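Local coordinates for thioredoxin family protein (Pseudomonas aeruginosa, PDB 1Z6N) that is of unknown function but belongs to the thioredoxin family, has been seen to bind magnesium and may act in thiol-disulfide chemistry, at residues A[2-7]-A[115-120]; A[16-19]-A[25-28]; A[30-35]-A[68-73]; A[102-107]-A[124-129]. All blocks are in the same frame, centred on the assembly; numbering follows the deposited sequence.

Contact 1 of 4, residues A[2-7]-A[115-120]; sequences ASYAEL and LVLDEE
Y4, in the first turn of helix 4-10, lays its phenol ring against two leucines of the sheet, L117 and L115. L117 comes over one face of the ring in a CH-pi contact, its CD2 4.2 Å from the ring centroid and 27° off the normal. The closest ring atom is Y4 CD2, 3.9 Å from L117 CD2. The other branch of the same leucine reaches the root of the side chain, with L117 CD1 4.0 Å from Y4 CB. L115, two residues earlier on strand 113-117 and on the same side of the sheet, meets the ring obliquely, its CD1 3.8 Å from Y4 CE1. Both leucines cross the tyrosine at about a right angle. With CG anti to its carbonyl carbon (chi1 -69°), Y4 sends its ring from the helix toward the strand; Y4 CA and L117 CA are 8.6 Å apart.

The helix start is fixed by a capping box: S3 OG accepts from E6 N at 3.0 Å, and S3 N donates to E6 OE1 at 3.0 Å, the latter on the anti side and tilted out of the carboxylate plane. R103 makes a cation-pi contact with the Y4 ring, and L59, L100, L104 and L123 also touch this tyrosine. Helix 4-10 is thus joined to one side of the four-stranded mixed sheet. Across the two segments the chemistry is wholly apolar: the leucine methyls hold the aromatic ring by dispersion and CH-pi contact, while the polar bonds within 2-7 order the helix end that carries it.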
loop_
_atom_site.group_PDB
_atom_site.type_symbol
_atom_site.label_atom_id
_atom_site.label_comp_id
_atom_site.label_asym_id
_atom_site.label_seq_id
_atom_site.Cartn_x
_atom_site.Cartn_y
_atom_site.Cartn_z
ATOM N N ALA A 2 -19.250 1.840 8.786
ATOM C CA ALA A 2 -18.544 3.128 8.677
ATOM C C ALA A 2 -18.300 3.458 7.205
ATOM O O ALA A 2 -18.031 2.550 6.418
ATOM C CB ALA A 2 -17.220 3.104 9.444
ATOM N N SER A 3 -18.402 4.736 6.831
ATOM C CA SER A 3 -18.085 5.131 5.453
ATOM C C SER A 3 -16.570 5.026 5.240
ATOM O O SER A 3 -15.790 5.023 6.200
ATOM C CB SER A 3 -18.547 6.558 5.157
ATOM O OG SER A 3 -17.772 7.478 5.932
ATOM N N TYR A 4 -16.140 4.970 3.982
ATOM C CA TYR A 4 -14.707 5.019 3.707
ATOM C C TYR A 4 -14.085 6.318 4.232
ATOM O O TYR A 4 -12.937 6.325 4.702
ATOM C CB TYR A 4 -14.421 4.887 2.213
ATOM C CG TYR A 4 -14.730 3.515 1.661
ATOM C CD1 TYR A 4 -14.219 2.375 2.255
ATOM C CD2 TYR A 4 -15.521 3.366 0.530
ATOM C CE1 TYR A 4 -14.488 1.103 1.749
ATOM C CE2 TYR A 4 -15.800 2.098 0.005
ATOM C CZ TYR A 4 -15.277 0.971 0.620
ATOM O OH TYR A 4 -15.543 -0.286 0.134
ATOM N N ALA A 5 -14.832 7.419 4.152
ATOM C CA ALA A 5 -14.335 8.704 4.679
ATOM C C ALA A 5 -14.096 8.615 6.179
ATOM O O ALA A 5 -13.064 9.069 6.665
ATOM C CB ALA A 5 -15.304 9.838 4.339
ATOM N N GLU A 6 -15.031 7.993 6.895
ATOM C CA GLU A 6 -14.905 7.816 8.345
ATOM C C GLU A 6 -13.709 6.931 8.708
ATOM O O GLU A 6 -12.944 7.236 9.637
ATOM C CB GLU A 6 -16.204 7.250 8.940
ATOM C CG GLU A 6 -17.319 8.285 8.945
ATOM C CD GLU A 6 -18.669 7.744 9.359
ATOM O OE1 GLU A 6 -18.951 6.537 9.176
ATOM O OE2 GLU A 6 -19.482 8.558 9.861
ATOM N N LEU A 7 -13.535 5.838 7.967
ATOM C CA LEU A 7 -12.400 4.948 8.204
ATOM C C LEU A 7 -11.088 5.615 7.848
ATOM O O LEU A 7 -10.111 5.533 8.601
ATOM C CB LEU A 7 -12.537 3.668 7.373
ATOM C CG LEU A 7 -13.720 2.785 7.794
ATOM C CD1 LEU A 7 -13.938 1.665 6.786
ATOM C CD2 LEU A 7 -13.466 2.199 9.202
ATOM N N LEU A 115 -7.123 -0.175 -0.399
ATOM C CA LEU A 115 -8.260 0.274 -1.202
ATOM C C LEU A 115 -7.920 1.617 -1.827
ATOM O O LEU A 115 -7.572 2.562 -1.118
ATOM C CB LEU A 115 -9.508 0.379 -0.318
ATOM C CG LEU A 115 -9.890 -0.903 0.442
ATOM C CD1 LEU A 115 -11.162 -0.621 1.244
ATOM C CD2 LEU A 115 -10.115 -2.077 -0.510
ATOM N N VAL A 116 -7.993 1.693 -3.155
ATOM C CA VAL A 116 -7.658 2.911 -3.880
ATOM C C VAL A 116 -8.937 3.691 -4.103
ATOM O O VAL A 116 -9.864 3.197 -4.766
ATOM C CB VAL A 116 -6.980 2.592 -5.233
ATOM C CG1 VAL A 116 -6.609 3.875 -5.965
ATOM C CG2 VAL A 116 -5.755 1.710 -5.002
ATOM N N LEU A 117 -8.997 4.885 -3.527
ATOM C CA LEU A 117 -10.200 5.717 -3.557
ATOM C C LEU A 117 -9.900 7.030 -4.273
ATOM O O LEU A 117 -8.778 7.541 -4.197
ATOM C CB LEU A 117 -10.688 6.012 -2.138
ATOM C CG LEU A 117 -11.001 4.842 -1.205
ATOM C CD1 LEU A 117 -10.965 5.305 0.238
ATOM C CD2 LEU A 117 -12.375 4.300 -1.490
ATOM N N ASP A 118 -10.894 7.573 -4.969
ATOM C CA ASP A 118 -10.731 8.888 -5.578
ATOM C C ASP A 118 -11.084 10.002 -4.582
ATOM O O ASP A 118 -11.323 9.727 -3.400
ATOM C CB ASP A 118 -11.510 8.987 -6.898
ATOM C CG ASP A 118 -13.023 9.053 -6.711
ATOM O OD1 ASP A 118 -13.503 9.173 -5.567
ATOM O OD2 ASP A 118 -13.728 8.998 -7.747
ATOM N N GLU A 119 -11.102 11.254 -5.036
ATOM C CA GLU A 119 -11.365 12.355 -4.117
ATOM C C GLU A 119 -12.793 12.346 -3.539
ATOM O O GLU A 119 -13.018 12.896 -2.464
ATOM C CB GLU A 119 -11.008 13.714 -4.730
ATOM C CG GLU A 119 -10.548 14.721 -3.663
ATOM C CD GLU A 119 -10.166 16.084 -4.226
ATOM O OE1 GLU A 119 -10.248 16.283 -5.458
ATOM O OE2 GLU A 119 -9.779 16.961 -3.420
ATOM N N GLU A 120 -13.730 11.691 -4.226
ATOM C CA GLU A 120 -15.107 11.533 -3.725
ATOM C C GLU A 120 -15.292 10.249 -2.900
ATOM O O GLU A 120 -16.430 9.867 -2.580
ATOM C CB GLU A 120 -16.119 11.549 -4.879
ATOM C CG GLU A 120 -15.820 12.546 -5.989
ATOM C CD GLU A 120 -15.989 13.990 -5.562
ATOM O OE1 GLU A 120 -16.492 14.784 -6.386
ATOM O OE2 GLU A 120 -15.618 14.336 -4.413
#

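Contact 2 of 4, residues A[16-19]-A[25-28]; sequences AFVG and EQGA
V18 and Q26 carry this contact between two successive helices, 14-19 and 23-39, joined by a short connection. The tight part lies at the aliphatic root of the glutamine. Q26 CG is only 3.3 Å from V18 O and 4.0 Å from V18 CG1. The valine's chi1 of 171° turns CG1 to meet that methylene, and the two side chains cross at a slant.

Looser packing follows farther out, on the solvent side. The partly exposed Q26 runs extended beyond CG alongside the V18 and G19 carbonyls, its NE2 3.7 Å from V18 O. G19 is exposed, and only its O comes near the amide, 3.9 Å from Q26 NE2. What holds NE2 is G21 O in the connection, to which it donates a hydrogen bond.

The side chain of V18 is about 8 Å from that of D13, a residue seen to bind magnesium in a crystal of this protein, although no ion is bound to it in this chain. On the inner side, F17 and V18 reach M64, F17 continues to L73 of helix 67-82, and E25 and A28 touch Q70, so the corner between helices 14-19 and 23-39 rests on helix 67-82 and the loop preceding it.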
loop_
_atom_site.group_PDB
_atom_site.type_symbol
_atom_site.label_atom_id
_atom_site.label_comp_id
_atom_site.label_asym_id
_atom_site.label_seq_id
_atom_site.Cartn_x
_atom_site.Cartn_y
_atom_site.Cartn_z
ATOM N N ALA A 16 3.206 7.557 11.890
ATOM C CA ALA A 16 2.660 7.132 13.169
ATOM C C ALA A 16 2.559 5.598 13.194
ATOM O O ALA A 16 2.890 4.961 14.200
ATOM C CB ALA A 16 1.285 7.748 13.373
ATOM N N PHE A 17 2.083 5.007 12.098
ATOM C CA PHE A 17 2.016 3.543 11.982
ATOM C C PHE A 17 3.388 2.911 12.249
ATOM O O PHE A 17 3.509 2.001 13.085
ATOM C CB PHE A 17 1.522 3.232 10.565
ATOM C CG PHE A 17 1.591 1.784 10.180
ATOM C CD1 PHE A 17 0.654 0.882 10.655
ATOM C CD2 PHE A 17 2.571 1.349 9.295
ATOM C CE1 PHE A 17 0.705 -0.477 10.244
ATOM C CE2 PHE A 17 2.620 0.015 8.896
ATOM C CZ PHE A 17 1.675 -0.887 9.370
ATOM N N VAL A 18 4.430 3.406 11.577
ATOM C CA VAL A 18 5.772 2.861 11.811
ATOM C C VAL A 18 6.187 3.050 13.266
ATOM O O VAL A 18 6.814 2.162 13.858
ATOM C CB VAL A 18 6.784 3.497 10.867
ATOM C CG1 VAL A 18 8.218 3.103 11.232
ATOM C CG2 VAL A 18 6.440 3.080 9.420
ATOM N N GLY A 19 5.819 4.194 13.829
ATOM C CA GLY A 19 6.212 4.535 15.196
ATOM C C GLY A 19 5.656 3.632 16.282
ATOM O O GLY A 19 6.170 3.661 17.412
ATOM N N GLU A 25 10.917 -4.192 13.500
ATOM C CA GLU A 25 9.991 -3.947 12.410
ATOM C C GLU A 25 10.252 -2.567 11.811
ATOM O O GLU A 25 10.207 -2.402 10.577
ATOM C CB GLU A 25 8.546 -4.028 12.916
ATOM C CG GLU A 25 8.190 -5.372 13.550
ATOM C CD GLU A 25 6.912 -5.356 14.393
ATOM O OE1 GLU A 25 6.374 -4.267 14.697
ATOM O OE2 GLU A 25 6.486 -6.469 14.789
ATOM N N GLN A 26 10.530 -1.583 12.674
ATOM C CA GLN A 26 10.909 -0.258 12.187
ATOM C C GLN A 26 12.167 -0.332 11.327
ATOM O O GLN A 26 12.248 0.337 10.310
ATOM C CB GLN A 26 11.141 0.714 13.337
ATOM C CG GLN A 26 9.908 0.957 14.197
ATOM C CD GLN A 26 10.235 1.811 15.402
ATOM O OE1 GLN A 26 11.232 2.549 15.415
ATOM N NE2 GLN A 26 9.443 1.681 16.446
ATOM N N GLY A 27 13.126 -1.151 11.751
ATOM C CA GLY A 27 14.382 -1.325 11.013
ATOM C C GLY A 27 14.119 -1.911 9.640
ATOM O O GLY A 27 14.686 -1.451 8.637
ATOM N N ALA A 28 13.247 -2.924 9.589
ATOM C CA ALA A 28 12.926 -3.590 8.319
ATOM C C ALA A 28 12.323 -2.581 7.343
ATOM O O ALA A 28 12.706 -2.508 6.178
ATOM C CB ALA A 28 11.973 -4.772 8.547
#

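Contact 3 of 4, residues A[30-35]-A[68-73]; sequences ARFRQK and DCQINL
F32 of helix 23-39 packs on I71 of helix 67-82, the long helix of this thioredoxin-family fold that follows strand 56-61 and begins at a C66-to-C69 CxxC sequence, consistent with the thioredoxin type. The principal interaction is CH-pi. I71 CG1 lies over one face of the phenyl ring, 3.7 Å from its centroid and 23° off the normal, shifted toward the CZ-CE2 side. A chi1 of -66° sets this methylene beside the backbone N of I71 and presents it to the ring; the terminal I71 CD1 touches F32 CZ more loosely.

Plain van der Waals contact with Q70 adds a smaller share, its CB 4.2 Å from F32 CE2. A polar neighbour comes from the same residue: Q70 O approaches the ring obliquely, 4.0 Å from F32 CD2. The amide end of Q70 turns to another task, with NE2 donating to M64 O in the loop before the helix.

One turn earlier on helix 67-82, D68 forms a salt bridge with R130 and a hydrogen bond with Y145. The helix backbones approach to 6.3 Å between F32 CA and I71 CA, and the shortest side-chain approach is 3.4 Å from F32 CZ to I71 CG1.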
loop_
_atom_site.group_PDB
_atom_site.type_symbol
_atom_site.label_atom_id
_atom_site.label_comp_id
_atom_site.label_asym_id
_atom_site.label_seq_id
_atom_site.Cartn_x
_atom_site.Cartn_y
_atom_site.Cartn_z
ATOM N N ALA A 30 12.668 0.740 7.419
ATOM C CA ALA A 30 13.734 1.688 7.069
ATOM C C ALA A 30 14.614 1.162 5.948
ATOM O O ALA A 30 15.018 1.919 5.057
ATOM C CB ALA A 30 14.583 2.003 8.282
ATOM N N ARG A 31 14.935 -0.127 6.007
ATOM C CA ARG A 31 15.829 -0.732 5.020
ATOM C C ARG A 31 15.143 -0.970 3.675
ATOM O O ARG A 31 15.766 -0.782 2.632
ATOM C CB ARG A 31 16.442 -2.018 5.558
ATOM C CG ARG A 31 17.472 -1.748 6.642
ATOM C CD ARG A 31 18.182 -3.009 7.091
ATOM N NE ARG A 31 17.237 -4.007 7.597
ATOM C CZ ARG A 31 16.857 -4.118 8.868
ATOM N NH1 ARG A 31 17.308 -3.282 9.795
ATOM N NH2 ARG A 31 16.004 -5.078 9.205
ATOM N N PHE A 32 13.870 -1.368 3.675
ATOM C CA PHE A 32 13.155 -1.467 2.399
ATOM C C PHE A 32 13.067 -0.082 1.767
ATOM O O PHE A 32 13.246 0.077 0.557
ATOM C CB PHE A 32 11.747 -2.081 2.550
ATOM C CG PHE A 32 11.751 -3.545 2.898
ATOM C CD1 PHE A 32 12.424 -4.475 2.084
ATOM C CD2 PHE A 32 11.078 -4.003 4.026
ATOM C CE1 PHE A 32 12.430 -5.838 2.429
ATOM C CE2 PHE A 32 11.074 -5.356 4.374
ATOM C CZ PHE A 32 11.752 -6.278 3.568
ATOM N N ARG A 33 12.798 0.924 2.595
ATOM C CA ARG A 33 12.729 2.306 2.147
ATOM C C ARG A 33 14.069 2.750 1.562
ATOM O O ARG A 33 14.123 3.299 0.459
ATOM C CB ARG A 33 12.292 3.213 3.296
ATOM C CG ARG A 33 12.137 4.674 2.937
ATOM C CD ARG A 33 12.013 5.569 4.190
ATOM N NE ARG A 33 10.933 5.205 5.117
ATOM C CZ ARG A 33 11.064 5.227 6.446
ATOM N NH1 ARG A 33 12.226 5.565 6.998
ATOM N NH2 ARG A 33 10.047 4.891 7.230
ATOM N N GLN A 34 15.152 2.480 2.282
ATOM C CA GLN A 34 16.486 2.837 1.798
ATOM C C GLN A 34 16.834 2.130 0.483
ATOM O O GLN A 34 17.514 2.715 -0.365
ATOM C CB GLN A 34 17.548 2.563 2.873
ATOM C CG GLN A 34 18.935 3.077 2.543
ATOM C CD GLN A 34 19.895 2.808 3.668
ATOM O OE1 GLN A 34 21.083 2.560 3.443
ATOM N NE2 GLN A 34 19.381 2.837 4.902
ATOM N N LYS A 35 16.391 0.882 0.327
ATOM C CA LYS A 35 16.640 0.124 -0.910
ATOM C C LYS A 35 16.000 0.806 -2.108
ATOM O O LYS A 35 16.640 1.014 -3.149
ATOM C CB LYS A 35 16.170 -1.332 -0.806
ATOM C CG LYS A 35 16.292 -2.114 -2.133
ATOM C CD LYS A 35 16.043 -3.594 -1.919
ATOM C CE LYS A 35 16.220 -4.387 -3.208
ATOM N NZ LYS A 35 16.488 -5.810 -2.865
ATOM N N ASP A 68 4.666 -8.470 4.718
ATOM C CA ASP A 68 4.049 -7.963 3.494
ATOM C C ASP A 68 3.660 -6.489 3.662
ATOM O O ASP A 68 3.727 -5.722 2.708
ATOM C CB ASP A 68 2.827 -8.791 3.104
ATOM C CG ASP A 68 3.179 -10.226 2.847
ATOM O OD1 ASP A 68 3.959 -10.460 1.903
ATOM O OD2 ASP A 68 2.713 -11.110 3.597
ATOM N N CYS A 69 3.242 -6.100 4.867
ATOM C CA CYS A 69 2.985 -4.680 5.154
ATOM C C CYS A 69 4.276 -3.872 5.182
ATOM O O CYS A 69 4.332 -2.773 4.626
ATOM C CB CYS A 69 2.256 -4.509 6.482
ATOM S SG CYS A 69 0.567 -5.164 6.427
ATOM N N GLN A 70 5.311 -4.397 5.833
ATOM C CA GLN A 70 6.587 -3.674 5.878
ATOM C C GLN A 70 7.098 -3.350 4.472
ATOM O O GLN A 70 7.523 -2.225 4.189
ATOM C CB GLN A 70 7.643 -4.470 6.649
ATOM C CG GLN A 70 7.276 -4.720 8.103
ATOM C CD GLN A 70 8.055 -5.864 8.700
ATOM O OE1 GLN A 70 8.945 -6.441 8.047
ATOM N NE2 GLN A 70 7.734 -6.211 9.943
ATOM N N ILE A 71 7.042 -4.351 3.600
ATOM C CA ILE A 71 7.520 -4.235 2.216
ATOM C C ILE A 71 6.651 -3.284 1.420
ATOM O O ILE A 71 7.118 -2.269 0.923
ATOM C CB ILE A 71 7.552 -5.609 1.540
ATOM C CG1 ILE A 71 8.608 -6.497 2.220
ATOM C CG2 ILE A 71 7.852 -5.478 0.040
ATOM C CD1 ILE A 71 8.456 -7.996 1.944
ATOM N N ASN A 72 5.367 -3.618 1.263
ATOM C CA ASN A 72 4.589 -2.873 0.292
ATOM C C ASN A 72 4.194 -1.496 0.768
ATOM O O ASN A 72 4.038 -0.586 -0.041
ATOM C CB ASN A 72 3.382 -3.682 -0.155
ATOM C CG ASN A 72 3.788 -4.974 -0.811
ATOM O OD1 ASN A 72 4.438 -4.972 -1.857
ATOM N ND2 ASN A 72 3.442 -6.091 -0.173
ATOM N N LEU A 73 4.034 -1.328 2.080
ATOM C CA LEU A 73 3.701 -0.005 2.577
ATOM C C LEU A 73 4.915 0.925 2.584
ATOM O O LEU A 73 4.748 2.124 2.363
ATOM C CB LEU A 73 3.006 -0.067 3.936
ATOM C CG LEU A 73 1.694 -0.863 3.903
ATOM C CD1 LEU A 73 1.037 -0.837 5.299
ATOM C CD2 LEU A 73 0.735 -0.326 2.839
#

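Contact 4 of 4, residues A[102-107]-A[124-129]; sequences QRLALE and LGRFVE
R126 reaches L104 through a chi1 of -44°, which swings CG away from the carbonyl carbon, and a chain extended from CG to NE; together they carry the guanidinium from edge strand 123-128 of the thioredoxin-family sheet to the loop before strand 113-117. That loop makes a type I beta turn from Q102 to A105, closed by A105 N to Q102 O, and L104 stands at its third position.

The polar grip falls on one carbonyl. R126 NH2 donates to L104 O at 2.9 Å with an N-H...O angle of 151°. The oxygen lies near the guanidinium plane, and the donor is tilted 21° from the carbonyl plane. R126 NH1 adds a weak bond to the same L104 O at 3.3 Å, making a forked hold that should limit rotation of the group. A water extends the network, donating to A105 O and weakly accepting from R126 NH1.

Two leucines touch the flat group, one over a face and one at an edge. L104 takes the face, its CB 3.5 Å from R126 NH2. Both leucines run past the arginine in the opposite direction. L104 also packs on L113 and L115, and R126 on L115, so the loop covers the sheet beside its edge strand. At the start of that strand, L124 and G125 both face V116 in a classic beta bulge. At the guanidinium edge, near its plane, L106 CD2 is 3.7 Å from R126 NH1.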
loop_
_atom_site.group_PDB
_atom_site.type_symbol
_atom_site.label_atom_id
_atom_site.label_comp_id
_atom_site.label_asym_id
_atom_site.label_seq_id
_atom_site.Cartn_x
_atom_site.Cartn_y
_atom_site.Cartn_z
ATOM N N GLN A 102 -17.180 -8.045 4.748
ATOM C CA GLN A 102 -18.444 -8.368 4.073
ATOM C C GLN A 102 -18.741 -7.371 2.959
ATOM O O GLN A 102 -19.211 -7.745 1.887
ATOM C CB GLN A 102 -19.586 -8.464 5.075
ATOM C CG GLN A 102 -19.496 -9.692 5.996
ATOM C CD GLN A 102 -20.062 -10.967 5.368
ATOM O OE1 GLN A 102 -20.965 -11.593 5.921
ATOM N NE2 GLN A 102 -19.518 -11.361 4.216
ATOM N N ARG A 103 -18.444 -6.105 3.220
ATOM C CA ARG A 103 -18.594 -5.045 2.242
ATOM C C ARG A 103 -17.831 -5.349 0.925
ATOM O O ARG A 103 -18.311 -5.082 -0.184
ATOM C CB ARG A 103 -18.071 -3.766 2.883
ATOM C CG ARG A 103 -18.268 -2.577 2.046
ATOM C CD ARG A 103 -17.633 -1.383 2.724
ATOM N NE ARG A 103 -18.163 -0.204 2.070
ATOM C CZ ARG A 103 -18.303 0.991 2.636
ATOM N NH1 ARG A 103 -17.942 1.200 3.908
ATOM N NH2 ARG A 103 -18.808 1.980 1.906
ATOM N N LEU A 104 -16.658 -5.945 1.070
ATOM C CA LEU A 104 -15.773 -6.245 -0.046
ATOM C C LEU A 104 -15.914 -7.676 -0.531
ATOM O O LEU A 104 -15.175 -8.079 -1.433
ATOM C CB LEU A 104 -14.309 -6.018 0.375
ATOM C CG LEU A 104 -13.950 -4.575 0.755
ATOM C CD1 LEU A 104 -12.566 -4.515 1.406
ATOM C CD2 LEU A 104 -14.025 -3.602 -0.442
ATOM N N ALA A 105 -16.831 -8.440 0.075
ATOM C CA ALA A 105 -17.026 -9.862 -0.273
ATOM C C ALA A 105 -15.711 -10.654 -0.206
ATOM O O ALA A 105 -15.385 -11.439 -1.111
ATOM C CB ALA A 105 -17.685 -10.007 -1.657
ATOM N N LEU A 106 -14.988 -10.453 0.893
ATOM C CA LEU A 106 -13.761 -11.217 1.160
ATOM C C LEU A 106 -14.030 -12.349 2.140
ATOM O O LEU A 106 -14.842 -12.198 3.035
ATOM C CB LEU A 106 -12.675 -10.284 1.702
ATOM C CG LEU A 106 -12.151 -9.292 0.668
ATOM C CD1 LEU A 106 -11.358 -8.199 1.363
ATOM C CD2 LEU A 106 -11.293 -9.981 -0.395
ATOM N N GLU A 107 -13.355 -13.482 1.955
ATOM C CA GLU A 107 -13.470 -14.615 2.881
ATOM C C GLU A 107 -12.752 -14.323 4.206
ATOM O O GLU A 107 -13.178 -14.777 5.267
ATOM C CB GLU A 107 -12.886 -15.894 2.262
ATOM C CG GLU A 107 -13.665 -16.470 1.080
ATOM C CD GLU A 107 -13.169 -17.858 0.683
ATOM O OE1 GLU A 107 -13.184 -18.181 -0.527
ATOM O OE2 GLU A 107 -12.764 -18.631 1.583
ATOM N N LEU A 124 -11.974 2.584 -6.442
ATOM C CA LEU A 124 -11.496 2.356 -7.802
ATOM C C LEU A 124 -10.909 0.967 -8.000
ATOM O O LEU A 124 -10.910 0.443 -9.122
ATOM C CB LEU A 124 -10.446 3.414 -8.174
ATOM C CG LEU A 124 -10.824 4.888 -7.971
ATOM C CD1 LEU A 124 -9.679 5.799 -8.406
ATOM C CD2 LEU A 124 -12.097 5.256 -8.710
ATOM N N GLY A 125 -10.374 0.386 -6.922
ATOM C CA GLY A 125 -9.783 -0.935 -7.001
ATOM C C GLY A 125 -9.016 -1.260 -5.743
ATOM O O GLY A 125 -9.036 -0.484 -4.782
ATOM N N ARG A 126 -8.351 -2.415 -5.767
ATOM C CA ARG A 126 -7.667 -2.947 -4.596
ATOM C C ARG A 126 -6.316 -3.529 -4.945
ATOM O O ARG A 126 -6.141 -4.150 -6.014
ATOM C CB ARG A 126 -8.456 -4.111 -3.988
ATOM C CG ARG A 126 -9.916 -3.936 -3.850
ATOM C CD ARG A 126 -10.525 -5.306 -3.676
ATOM N NE ARG A 126 -11.972 -5.214 -3.616
ATOM C CZ ARG A 126 -12.757 -6.188 -3.173
ATOM N NH1 ARG A 126 -12.233 -7.327 -2.745
ATOM N NH2 ARG A 126 -14.064 -6.007 -3.148
ATOM N N PHE A 127 -5.400 -3.385 -3.988
ATOM C CA PHE A 127 -4.130 -4.123 -3.958
ATOM C C PHE A 127 -4.230 -5.050 -2.744
ATOM O O PHE A 127 -4.614 -4.604 -1.659
ATOM C CB PHE A 127 -2.966 -3.140 -3.835
ATOM C CG PHE A 127 -1.614 -3.782 -3.617
ATOM C CD1 PHE A 127 -0.690 -3.886 -4.666
ATOM C CD2 PHE A 127 -1.248 -4.256 -2.357
ATOM C CE1 PHE A 127 0.571 -4.457 -4.448
ATOM C CE2 PHE A 127 0.011 -4.814 -2.128
ATOM C CZ PHE A 127 0.921 -4.924 -3.177
ATOM N N VAL A 128 -3.920 -6.333 -2.911
ATOM C CA VAL A 128 -4.141 -7.287 -1.826
ATOM C C VAL A 128 -2.889 -8.119 -1.570
ATOM O O VAL A 128 -2.511 -8.963 -2.408
ATOM C CB VAL A 128 -5.341 -8.248 -2.094
ATOM C CG1 VAL A 128 -5.602 -9.105 -0.856
ATOM C CG2 VAL A 128 -6.603 -7.482 -2.509
ATOM N N GLU A 129 -2.261 -7.852 -0.420
ATOM C CA GLU A 129 -1.129 -8.618 0.105
ATOM C C GLU A 129 0.216 -8.439 -0.614
ATOM O O GLU A 129 1.199 -8.034 0.017
ATOM C CB GLU A 129 -1.474 -10.107 0.259
ATOM C CG GLU A 129 -0.567 -10.838 1.247
ATOM C CD GLU A 129 -1.039 -12.248 1.582
ATOM O OE1 GLU A 129 -1.474 -12.965 0.665
ATOM O OE2 GLU A 129 -0.969 -12.636 2.764
HETATM O O HOH W 1 -14.061 -10.089 -3.176
#

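How the contacts relate
Contacts 1 and 3 are buried, contact 4 is partly buried and contact 2 lies at the surface. Contacts 1 and 4 meet on neighbouring strands 113-117 and 123-128, where V116 probably bonds to L124 and G125; Y4 and R103 join them again. Contacts 2 and 3 share helix 23-39 and touch through A28, E25 and Q70, each about 24 Å from contact 1 between centres. The chemistry follows the place: methyl or methylene over an aromatic face in contacts 1 and 3, a charged group bonded to a carbonyl in contact 4, and aliphatic packing against a backbone carbonyl in contact 2. N72 and E129 bring contacts 3 and 4 together.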